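Local coordinates for protein prophenoloxidase b (Marsupenaeus japonicus, PDB 3WKY) that is a crustacean hemolymph proenzyme that, once activated, probably oxidises monophenols and o-diphenols at a type 3 dicopper site, at residues W189-N194 / A387-V392; N196-H201 / C572-N577; W527-V532 / S552-T557. All blocks are in the same frame, centred on the assembly; numbering follows the deposited sequence.

Interaction 1. Residues W189-N194 / A387-V392; sequences WREDMN and AVRDPV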
loop_
_atom_site.group_PDB
_atom_site.type_symbol
_atom_site.label_atom_id
_atom_site.label_comp_id
_atom_site.label_asym_id
_atom_site.label_seq_id
_atom_site.Cartn_x
_atom_site.Cartn_y
_atom_site.Cartn_z
ATOM N N TRP A 189 -26.299 15.100 21.147
ATOM C CA TRP A 189 -25.600 15.152 22.424
ATOM C C TRP A 189 -24.298 15.929 22.262
ATOM O O TRP A 189 -24.021 16.847 23.038
ATOM C CB TRP A 189 -25.356 13.724 22.915
ATOM C CG TRP A 189 -25.066 13.520 24.397
ATOM C CD1 TRP A 189 -25.986 13.296 25.394
ATOM C CD2 TRP A 189 -23.773 13.449 25.024
ATOM N NE1 TRP A 189 -25.339 13.105 26.602
ATOM C CE2 TRP A 189 -23.984 13.201 26.404
ATOM C CE3 TRP A 189 -22.455 13.571 24.553
ATOM C CZ2 TRP A 189 -22.925 13.082 27.318
ATOM C CZ3 TRP A 189 -21.409 13.459 25.455
ATOM C CH2 TRP A 189 -21.648 13.199 26.820
ATOM N N ARG A 190 -23.505 15.592 21.241
ATOM C CA ARG A 190 -22.256 16.310 21.002
ATOM C C ARG A 190 -22.493 17.804 20.731
ATOM O O ARG A 190 -21.681 18.649 21.111
ATOM C CB ARG A 190 -21.487 15.693 19.813
ATOM C CG ARG A 190 -20.927 14.284 20.067
ATOM C CD ARG A 190 -19.827 13.971 19.024
ATOM N NE ARG A 190 -20.398 14.165 17.692
ATOM C CZ ARG A 190 -20.903 13.184 16.943
ATOM N NH1 ARG A 190 -20.828 11.916 17.339
ATOM N NH2 ARG A 190 -21.452 13.469 15.770
ATOM N N GLU A 191 -23.603 18.125 20.078
ATOM C CA GLU A 191 -23.884 19.506 19.694
ATOM C C GLU A 191 -24.746 20.248 20.722
ATOM O O GLU A 191 -25.038 21.427 20.551
ATOM C CB GLU A 191 -24.515 19.541 18.299
ATOM C CG GLU A 191 -23.519 19.079 17.202
ATOM C CD GLU A 191 -24.145 18.898 15.827
ATOM O OE1 GLU A 191 -25.347 19.205 15.654
ATOM O OE2 GLU A 191 -23.424 18.452 14.901
ATOM N N ASP A 192 -25.115 19.559 21.799
ATOM C CA ASP A 192 -25.929 20.166 22.863
ATOM C C ASP A 192 -25.291 21.479 23.312
ATOM O O ASP A 192 -24.123 21.511 23.703
ATOM C CB ASP A 192 -26.055 19.203 24.048
ATOM C CG ASP A 192 -26.924 19.763 25.176
ATOM O OD1 ASP A 192 -26.501 20.733 25.838
ATOM O OD2 ASP A 192 -28.020 19.221 25.415
ATOM N N MET A 193 -26.036 22.578 23.219
ATOM C CA MET A 193 -25.427 23.884 23.479
ATOM C C MET A 193 -24.952 24.045 24.922
ATOM O O MET A 193 -23.958 24.730 25.180
ATOM C CB MET A 193 -26.358 25.029 23.051
ATOM C CG MET A 193 -27.646 25.145 23.845
ATOM S SD MET A 193 -28.627 26.526 23.189
ATOM C CE MET A 193 -28.784 26.040 21.461
ATOM N N ASN A 194 -25.639 23.399 25.861
ATOM C CA ASN A 194 -25.221 23.464 27.254
ATOM C C ASN A 194 -23.935 22.676 27.505
ATOM O O ASN A 194 -23.093 23.074 28.314
ATOM C CB ASN A 194 -26.333 22.956 28.169
ATOM C CG ASN A 194 -27.568 23.841 28.132
ATOM O OD1 ASN A 194 -27.468 25.065 28.139
ATOM N ND2 ASN A 194 -28.741 23.218 28.080
ATOM N N ALA A 387 -15.499 22.414 20.156
ATOM C CA ALA A 387 -14.770 21.166 19.869
ATOM C C ALA A 387 -15.567 19.897 20.153
ATOM O O ALA A 387 -15.463 18.915 19.415
ATOM C CB ALA A 387 -13.430 21.130 20.606
ATOM N N VAL A 388 -16.384 19.918 21.209
ATOM C CA VAL A 388 -17.179 18.740 21.589
ATOM C C VAL A 388 -18.155 18.284 20.482
ATOM O O VAL A 388 -18.498 17.103 20.397
ATOM C CB VAL A 388 -17.899 18.992 22.937
ATOM C CG1 VAL A 388 -18.876 17.858 23.295
ATOM C CG2 VAL A 388 -16.858 19.152 24.044
ATOM N N ARG A 389 -18.569 19.206 19.616
ATOM C CA ARG A 389 -19.432 18.876 18.476
ATOM C C ARG A 389 -18.856 17.778 17.574
ATOM O O ARG A 389 -19.603 16.982 17.005
ATOM C CB ARG A 389 -19.672 20.118 17.598
ATOM C CG ARG A 389 -20.441 21.268 18.284
ATOM C CD ARG A 389 -20.525 22.490 17.354
ATOM N NE ARG A 389 -21.230 22.212 16.099
ATOM C CZ ARG A 389 -22.522 22.469 15.883
ATOM N NH1 ARG A 389 -23.281 22.987 16.847
ATOM N NH2 ARG A 389 -23.060 22.198 14.703
ATOM N N ASP A 390 -17.533 17.763 17.427
ATOM C CA ASP A 390 -16.865 16.919 16.424
ATOM C C ASP A 390 -16.701 15.509 16.972
ATOM O O ASP A 390 -16.188 15.339 18.078
ATOM C CB ASP A 390 -15.486 17.531 16.112
ATOM C CG ASP A 390 -14.847 16.980 14.843
ATOM O OD1 ASP A 390 -14.971 15.764 14.565
ATOM O OD2 ASP A 390 -14.174 17.769 14.133
ATOM N N PRO A 391 -17.145 14.476 16.219
ATOM C CA PRO A 391 -16.919 13.114 16.731
ATOM C C PRO A 391 -15.451 12.829 17.059
ATOM O O PRO A 391 -15.165 12.031 17.960
ATOM C CB PRO A 391 -17.421 12.206 15.592
ATOM C CG PRO A 391 -17.448 13.125 14.343
ATOM C CD PRO A 391 -17.840 14.471 14.915
ATOM N N VAL A 392 -14.525 13.473 16.351
ATOM C CA VAL A 392 -13.119 13.212 16.625
ATOM C C VAL A 392 -12.684 13.748 17.990
ATOM O O VAL A 392 -11.667 13.311 18.529
ATOM C CB VAL A 392 -12.184 13.730 15.505
ATOM C CG1 VAL A 392 -11.825 15.216 15.714
ATOM C CG2 VAL A 392 -10.919 12.890 15.460
HETATM O O HOH W 1 -22.011 16.393 15.971
HETATM O O HOH W 2 -23.126 23.331 19.675
#

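Interaction 2. Residues N196-H201 / C572-N577; sequences NSFHWH and CSWPRN. Unlike the reference sequence in segment 572-577: Arg576 (reference Gln). With CUO (Cu2-o2 cluster), chain J; NAG (2-acetamido-2-deoxy-beta-D-glucopyranose), chain F.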
loop_
_atom_site.group_PDB
_atom_site.type_symbol
_atom_site.label_atom_id
_atom_site.label_comp_id
_atom_site.label_asym_id
_atom_site.label_seq_id
_atom_site.Cartn_x
_atom_site.Cartn_y
_atom_site.Cartn_z
ATOM N N ASN A 196 -21.531 22.094 25.216
ATOM C CA ASN A 196 -20.472 22.895 24.625
ATOM C C ASN A 196 -20.122 24.119 25.476
ATOM O O ASN A 196 -18.952 24.468 25.601
ATOM C CB ASN A 196 -20.825 23.293 23.186
ATOM C CG ASN A 196 -20.624 22.152 22.214
ATOM O OD1 ASN A 196 -19.539 22.001 21.638
ATOM N ND2 ASN A 196 -21.659 21.330 22.030
ATOM N N SER A 197 -21.131 24.747 26.076
ATOM C CA SER A 197 -20.885 25.869 26.992
ATOM C C SER A 197 -20.160 25.432 28.261
ATOM O O SER A 197 -19.291 26.147 28.756
ATOM C CB SER A 197 -22.201 26.564 27.356
ATOM O OG SER A 197 -22.768 27.153 26.199
ATOM N N PHE A 198 -20.530 24.269 28.788
ATOM C CA PHE A 198 -19.837 23.702 29.943
ATOM C C PHE A 198 -18.351 23.519 29.627
ATOM O O PHE A 198 -17.477 23.816 30.440
ATOM C CB PHE A 198 -20.475 22.373 30.348
ATOM C CG PHE A 198 -19.592 21.512 31.209
ATOM C CD1 PHE A 198 -19.324 21.867 32.527
ATOM C CD2 PHE A 198 -19.035 20.342 30.701
ATOM C CE1 PHE A 198 -18.511 21.077 33.325
ATOM C CE2 PHE A 198 -18.222 19.536 31.496
ATOM C CZ PHE A 198 -17.960 19.902 32.806
ATOM N N HIS A 199 -18.059 23.032 28.426
ATOM C CA HIS A 199 -16.679 22.852 28.034
ATOM C C HIS A 199 -15.899 24.185 28.024
ATOM O O HIS A 199 -14.762 24.263 28.492
ATOM C CB HIS A 199 -16.637 22.180 26.662
ATOM C CG HIS A 199 -15.315 21.598 26.333
ATOM N ND1 HIS A 199 -14.525 22.070 25.310
ATOM C CD2 HIS A 199 -14.629 20.578 26.900
ATOM C CE1 HIS A 199 -13.411 21.372 25.259
ATOM N NE2 HIS A 199 -13.463 20.450 26.200
ATOM N N TRP A 200 -16.512 25.230 27.483
ATOM C CA TRP A 200 -15.949 26.583 27.550
ATOM C C TRP A 200 -15.704 26.999 29.012
ATOM O O TRP A 200 -14.601 27.428 29.376
ATOM C CB TRP A 200 -16.920 27.530 26.841
ATOM C CG TRP A 200 -16.814 29.034 27.067
ATOM C CD1 TRP A 200 -17.382 29.757 28.092
ATOM C CD2 TRP A 200 -16.222 30.002 26.179
ATOM N NE1 TRP A 200 -17.135 31.105 27.914
ATOM C CE2 TRP A 200 -16.435 31.281 26.746
ATOM C CE3 TRP A 200 -15.527 29.910 24.963
ATOM C CZ2 TRP A 200 -15.960 32.454 26.151
ATOM C CZ3 TRP A 200 -15.051 31.088 24.365
ATOM C CH2 TRP A 200 -15.274 32.341 24.963
ATOM N N HIS A 201 -16.729 26.858 29.842
ATOM C CA HIS A 201 -16.587 27.207 31.255
ATOM C C HIS A 201 -15.483 26.436 31.950
ATOM O O HIS A 201 -14.701 27.011 32.727
ATOM C CB HIS A 201 -17.915 27.041 31.992
ATOM C CG HIS A 201 -18.831 28.206 31.804
ATOM N ND1 HIS A 201 -18.730 29.356 32.563
ATOM C CD2 HIS A 201 -19.852 28.414 30.939
ATOM C CE1 HIS A 201 -19.654 30.219 32.174
ATOM N NE2 HIS A 201 -20.346 29.675 31.190
ATOM N N CYS A 572 -20.261 27.129 35.798
ATOM C CA CYS A 572 -19.669 25.885 35.317
ATOM C C CYS A 572 -20.424 24.685 35.902
ATOM O O CYS A 572 -20.357 24.424 37.102
ATOM C CB CYS A 572 -18.199 25.836 35.720
ATOM S SG CYS A 572 -17.226 24.522 34.911
ATOM N N SER A 573 -21.151 23.962 35.056
ATOM C CA SER A 573 -22.016 22.879 35.524
ATOM C C SER A 573 -22.159 21.790 34.469
ATOM O O SER A 573 -22.355 22.106 33.288
ATOM C CB SER A 573 -23.412 23.438 35.833
ATOM O OG SER A 573 -24.304 22.426 36.296
ATOM N N TRP A 574 -22.106 20.518 34.873
ATOM C CA TRP A 574 -22.548 19.474 33.948
ATOM C C TRP A 574 -23.989 19.830 33.588
ATOM O O TRP A 574 -24.732 20.261 34.457
ATOM C CB TRP A 574 -22.487 18.081 34.580
ATOM C CG TRP A 574 -22.852 17.029 33.573
ATOM C CD1 TRP A 574 -24.056 16.400 33.436
ATOM C CD2 TRP A 574 -22.019 16.539 32.512
ATOM N NE1 TRP A 574 -24.015 15.527 32.371
ATOM C CE2 TRP A 574 -22.778 15.596 31.785
ATOM C CE3 TRP A 574 -20.703 16.790 32.122
ATOM C CZ2 TRP A 574 -22.262 14.905 30.679
ATOM C CZ3 TRP A 574 -20.190 16.107 31.019
ATOM C CH2 TRP A 574 -20.966 15.177 30.317
ATOM N N PRO A 575 -24.388 19.692 32.310
ATOM C CA PRO A 575 -25.764 20.096 31.974
ATOM C C PRO A 575 -26.817 19.253 32.689
ATOM O O PRO A 575 -26.793 18.023 32.585
ATOM C CB PRO A 575 -25.846 19.843 30.465
ATOM C CG PRO A 575 -24.436 19.953 29.995
ATOM C CD PRO A 575 -23.604 19.353 31.106
ATOM N N ARG A 576 -27.737 19.902 33.403
ATOM C CA ARG A 576 -28.761 19.151 34.123
ATOM C C ARG A 576 -29.550 18.274 33.159
ATOM O O ARG A 576 -29.916 17.143 33.499
ATOM C CB ARG A 576 -29.712 20.072 34.915
ATOM C CG ARG A 576 -30.729 19.279 35.756
ATOM C CD ARG A 576 -32.077 20.007 35.936
ATOM N NE ARG A 576 -33.156 19.069 36.264
ATOM C CZ ARG A 576 -33.868 18.394 35.358
ATOM N NH1 ARG A 576 -33.624 18.554 34.059
ATOM N NH2 ARG A 576 -34.827 17.556 35.743
ATOM N N ASN A 577 -29.784 18.777 31.948
ATOM C CA ASN A 577 -30.581 18.028 30.980
ATOM C C ASN A 577 -29.883 16.765 30.464
ATOM O O ASN A 577 -30.542 15.861 29.926
ATOM C CB ASN A 577 -31.045 18.918 29.822
ATOM C CG ASN A 577 -29.910 19.297 28.877
ATOM O OD1 ASN A 577 -29.048 20.095 29.226
ATOM N ND2 ASN A 577 -29.917 18.727 27.673
HETATM CU CU1 CUO J . -11.527 19.883 27.054
HETATM CU CU2 CUO J . -9.305 18.485 24.589
HETATM O O1 CUO J . -9.798 19.710 26.069
HETATM O O2 CUO J . -10.940 19.899 24.880
HETATM C C1 NAG F . -34.737 20.940 39.205
HETATM C C2 NAG F . -36.019 21.510 39.819
HETATM C C3 NAG F . -37.078 21.664 38.734
HETATM C C4 NAG F . -36.543 22.561 37.627
HETATM C C5 NAG F . -35.167 22.104 37.149
HETATM C C6 NAG F . -34.545 23.174 36.260
HETATM C C7 NAG F . -36.651 21.232 42.149
HETATM C C8 NAG F . -37.629 20.557 43.066
HETATM N N2 NAG F . -36.507 20.706 40.930
HETATM O O3 NAG F . -38.250 22.235 39.268
HETATM O O4 NAG F . -37.440 22.559 36.537
HETATM O O5 NAG F . -34.282 21.863 38.230
HETATM O O6 NAG F . -33.999 24.180 37.084
HETATM O O7 NAG F . -36.024 22.222 42.530
#

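Interaction 3. Residues W527-V532 / S552-T557; sequences WTEVDV and SSILST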
loop_
_atom_site.group_PDB
_atom_site.type_symbol
_atom_site.label_atom_id
_atom_site.label_comp_id
_atom_site.label_asym_id
_atom_site.label_seq_id
_atom_site.Cartn_x
_atom_site.Cartn_y
_atom_site.Cartn_z
ATOM N N TRP A 527 -17.047 4.185 34.841
ATOM C CA TRP A 527 -17.672 4.822 36.018
ATOM C C TRP A 527 -17.754 6.342 35.894
ATOM O O TRP A 527 -16.747 6.991 35.622
ATOM C CB TRP A 527 -16.923 4.478 37.304
ATOM C CG TRP A 527 -16.988 3.029 37.642
ATOM C CD1 TRP A 527 -15.949 2.139 37.646
ATOM C CD2 TRP A 527 -18.158 2.290 38.024
ATOM N NE1 TRP A 527 -16.402 0.895 38.013
ATOM C CE2 TRP A 527 -17.751 0.958 38.248
ATOM C CE3 TRP A 527 -19.504 2.629 38.206
ATOM C CZ2 TRP A 527 -18.647 -0.043 38.643
ATOM C CZ3 TRP A 527 -20.398 1.630 38.584
ATOM C CH2 TRP A 527 -19.963 0.307 38.795
ATOM N N THR A 528 -18.950 6.895 36.100
ATOM C CA THR A 528 -19.125 8.346 36.078
ATOM C C THR A 528 -19.791 8.813 37.365
ATOM O O THR A 528 -20.635 8.113 37.941
ATOM C CB THR A 528 -19.933 8.836 34.844
ATOM O OG1 THR A 528 -19.933 10.274 34.808
ATOM C CG2 THR A 528 -21.381 8.303 34.872
ATOM N N GLU A 529 -19.389 9.991 37.819
ATOM C CA GLU A 529 -19.905 10.523 39.079
ATOM C C GLU A 529 -21.395 10.834 38.992
ATOM O O GLU A 529 -21.855 11.495 38.065
ATOM C CB GLU A 529 -19.114 11.777 39.492
ATOM C CG GLU A 529 -19.544 12.372 40.850
ATOM C CD GLU A 529 -18.612 13.468 41.319
ATOM O OE1 GLU A 529 -17.373 13.335 41.120
ATOM O OE2 GLU A 529 -19.117 14.467 41.884
ATOM N N VAL A 530 -22.149 10.344 39.979
ATOM C CA VAL A 530 -23.568 10.648 40.117
ATOM C C VAL A 530 -23.706 11.694 41.224
ATOM O O VAL A 530 -24.400 12.704 41.058
ATOM C CB VAL A 530 -24.363 9.399 40.527
ATOM C CG1 VAL A 530 -25.808 9.764 40.932
ATOM C CG2 VAL A 530 -24.369 8.381 39.405
ATOM N N ASP A 531 -23.007 11.454 42.332
ATOM C CA ASP A 531 -23.102 12.318 43.510
ATOM C C ASP A 531 -22.019 11.934 44.509
ATOM O O ASP A 531 -21.916 10.768 44.914
ATOM C CB ASP A 531 -24.491 12.160 44.150
ATOM C CG ASP A 531 -24.947 13.403 44.922
ATOM O OD1 ASP A 531 -24.237 14.433 44.924
ATOM O OD2 ASP A 531 -26.050 13.348 45.513
ATOM N N VAL A 532 -21.200 12.909 44.892
ATOM C CA VAL A 532 -20.157 12.698 45.890
ATOM C C VAL A 532 -20.238 13.877 46.841
ATOM O O VAL A 532 -20.028 15.013 46.429
ATOM C CB VAL A 532 -18.745 12.642 45.244
ATOM C CG1 VAL A 532 -17.654 12.708 46.315
ATOM C CG2 VAL A 532 -18.595 11.387 44.388
ATOM N N SER A 552 -27.190 17.318 42.978
ATOM C CA SER A 552 -25.989 16.537 42.648
ATOM C C SER A 552 -24.698 17.347 42.655
ATOM O O SER A 552 -24.663 18.488 42.199
ATOM C CB SER A 552 -26.121 15.878 41.278
ATOM O OG SER A 552 -24.870 15.315 40.921
ATOM N N SER A 553 -23.628 16.727 43.143
ATOM C CA SER A 553 -22.316 17.354 43.160
ATOM C C SER A 553 -21.822 17.756 41.768
ATOM O O SER A 553 -20.962 18.633 41.643
ATOM C CB SER A 553 -21.311 16.390 43.776
ATOM O OG SER A 553 -21.363 15.139 43.113
ATOM N N ILE A 554 -22.349 17.129 40.720
ATOM C CA ILE A 554 -21.833 17.438 39.363
ATOM C C ILE A 554 -22.478 18.694 38.767
ATOM O O ILE A 554 -22.010 19.228 37.758
ATOM C CB ILE A 554 -21.973 16.254 38.381
ATOM C CG1 ILE A 554 -23.437 16.063 37.974
ATOM C CG2 ILE A 554 -21.338 14.969 38.980
ATOM C CD1 ILE A 554 -23.669 14.909 36.993
ATOM N N LEU A 555 -23.544 19.169 39.401
ATOM C CA LEU A 555 -24.220 20.395 38.974
ATOM C C LEU A 555 -23.699 21.585 39.781
ATOM O O LEU A 555 -23.139 21.407 40.861
ATOM C CB LEU A 555 -25.732 20.253 39.180
ATOM C CG LEU A 555 -26.383 19.049 38.495
ATOM C CD1 LEU A 555 -27.859 18.921 38.867
ATOM C CD2 LEU A 555 -26.217 19.160 36.963
ATOM N N SER A 556 -23.867 22.796 39.260
ATOM C CA SER A 556 -23.528 23.986 40.038
ATOM C C SER A 556 -24.739 24.324 40.917
ATOM O O SER A 556 -25.385 23.433 41.455
ATOM C CB SER A 556 -23.201 25.162 39.118
ATOM O OG SER A 556 -24.313 25.481 38.307
ATOM N N THR A 557 -25.065 25.606 41.031
ATOM C CA THR A 557 -26.252 26.017 41.783
ATOM C C THR A 557 -27.272 26.722 40.893
ATOM O O THR A 557 -28.477 26.492 41.009
ATOM C CB THR A 557 -25.884 26.930 42.955
ATOM O OG1 THR A 557 -25.054 27.997 42.482
ATOM C CG2 THR A 557 -25.131 26.144 44.022
#

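Interaction 1. Residues W189-N194 / A387-V392
Arg190, at the end of helix 187-190, crosses Pro391 obliquely, and its NE makes the one direct hydrogen bond between the segments, 3.0 Å to the backbone O of Arg389. That oxygen lies close to the guanidinium plane, whereas NE stands 48° out of the carbonyl plane. A bend at chi3 (-55°) brings NE to this position. Pro391 CB covers one guanidinium face, 3.8 Å above its centre. Further back, Arg190 CB presses on Val388 O at 3.4 Å, and Val388 CG1 meets Arg190 O at 3.6 Å; this is the tightly packed part, with the Val388 side chain about 6 Å from the dicopper cluster. Asp390 N-caps the following helix, its OD1 accepting from Val392 N at 2.9 Å, and OD2 pairs with Arg274.

The Glu191 side is looser and wetter. Its chain crosses that of Arg389 at about a right angle, CG resting over the centre of the guanidinium. The carboxylate stacks nearly parallel to it, 5° between planes, but no N-H of Arg389 points at OE2, and the salt bridge to Arg389 NH2 is long at 3.8 Å. One water joins Arg190 NH2, Glu191 OE2 and Arg389 O; a second bridges Glu191 O and Arg389 NH1. Tyr259 also bonds Glu191 OE2, and Tyr233 holds Arg190 NH1. The two arginines thus work differently: Arg190 is fixed by directed bonds and a proline lid, while the stacked Glu191 and Arg389 probably gain from charge attraction, with directed bonds from the two waters and Tyr259 and a weak one from Arg389 to Pro261 O.

Interaction 2. Residues N196-H201 / C572-N577
Helix 193-205 of the copper-containing domain, where Phe198 and His201 meet Cys572, Ser573 and Trp574 of an Ig-like domain loop, also carries a copper ligand on another face: His199 NE2 binds a copper ion at 2.2 Å, together with His203 and His226. Phe198 does most of the work in the contact. Anti to the backbone N (chi1 161°), its CG lies 3.5 Å from the backbone O of Ser573, and CD1 comes to 3.1 Å from the same oxygen. Trp574 turns the edge of its indole toward the Phe198 face in an offset edge-to-face pair, planes at 73° and six-membered-ring centroids 5.6 Å apart; the nearest atoms are Phe198 CE2 and Trp574 CE3, at 3.8 Å. Trp574 CA lies over one face of Phe198, toward the rim.

On the CE1 side of the ring, Cys572 SG, half of the disulfide to Cys619, approaches obliquely, 4.0 Å from Phe198 CE1. The same sulfur touches His201 CB at 3.9 Å, while His201 ND1 bonds Tyr121 OH. The Ser573 side chain sets off away from the helix, and its OG donates to Trp574 O at 2.9 Å. No hydrogen bond crosses between the segments. Between them the join therefore rests on aromatic, sulfur and carbonyl contacts with a buried phenyl ring, while the polar ends of His199 and His201 find their partners away from the loop.

Interaction 3. Residues W527-V532 / S552-T557
Glu529 slides its methylenes past Ile554, the two side chains running in opposite directions, with Glu529 CG 3.7 Å from Ile554 CG2. The same methyl lies 3.6 Å from the backbone O of Glu529, an oxygen that also accepts from Arg232 of helix 218-239. Beyond CG the glutamate is extended, and its OE2 accepts from Ser553 OG at 2.6 Å through the anti lone pair, the one away from OE1. Ser617 OG bonds OE2 as well, and Tyr224 OH bonds OE1, so both carboxylate oxygens are held. Ser553 OG works both ways: it donates to Glu529 and accepts from Val532 N at 2.9 Å, a fairly straight bond (158°). This OG sits between its own backbone N and carbonyl carbon (chi1 53°), which places it to meet both partners.

Strand 528-534 is one of the two outermost strands of its sheet within this chain, in the Ig-like domain, and is broken at Val530 and Asp531, which both face Ile505 in a classic beta bulge. The loop 552-557 meets it there with a type I turn from Ser552 to Leu555. Ser552 OG donates to the bulge carbonyl Val530 O at 2.7 Å and accepts from Ile554 N at 3.1 Å, the latter an ST turn. An alanine in place of Glu529 would probably leave Ser553 OG and Ser617 OG without their carboxylate partner and open a gap beside the Ile554 methyl.

Asp531 adds the fourth bond between the segments: OD1 accepts from Ser553 N at 3.0 Å, the N-H coming from above the carboxylate plane, 40° out of it. Its other oxygen, OD2, is held by Tyr487 OH and by a salt bridge to Arg547.

Interactions 1 and 2 share helix 193-205, and their centres lie 11 Å apart; the side chain of Asn196 bonds Arg190 O, and Asp192 meets Asn577. Their segments alternate along the chain, so 387-392 falls between 196-201 and 572-577. Interaction 3 lies within the Ig-like domain, both its segments falling between those of interaction 2. Its centre is 12 Å from that of interaction 2 and 20 Å from that of interaction 1. Residues 552-557 touch 572-577 directly, Trp574 N probably bonding Ile554 O. Interaction 2, which holds the copper ligand His199, stands between the other two and touches both, tying the copper-containing domain to the edge strand 528-534.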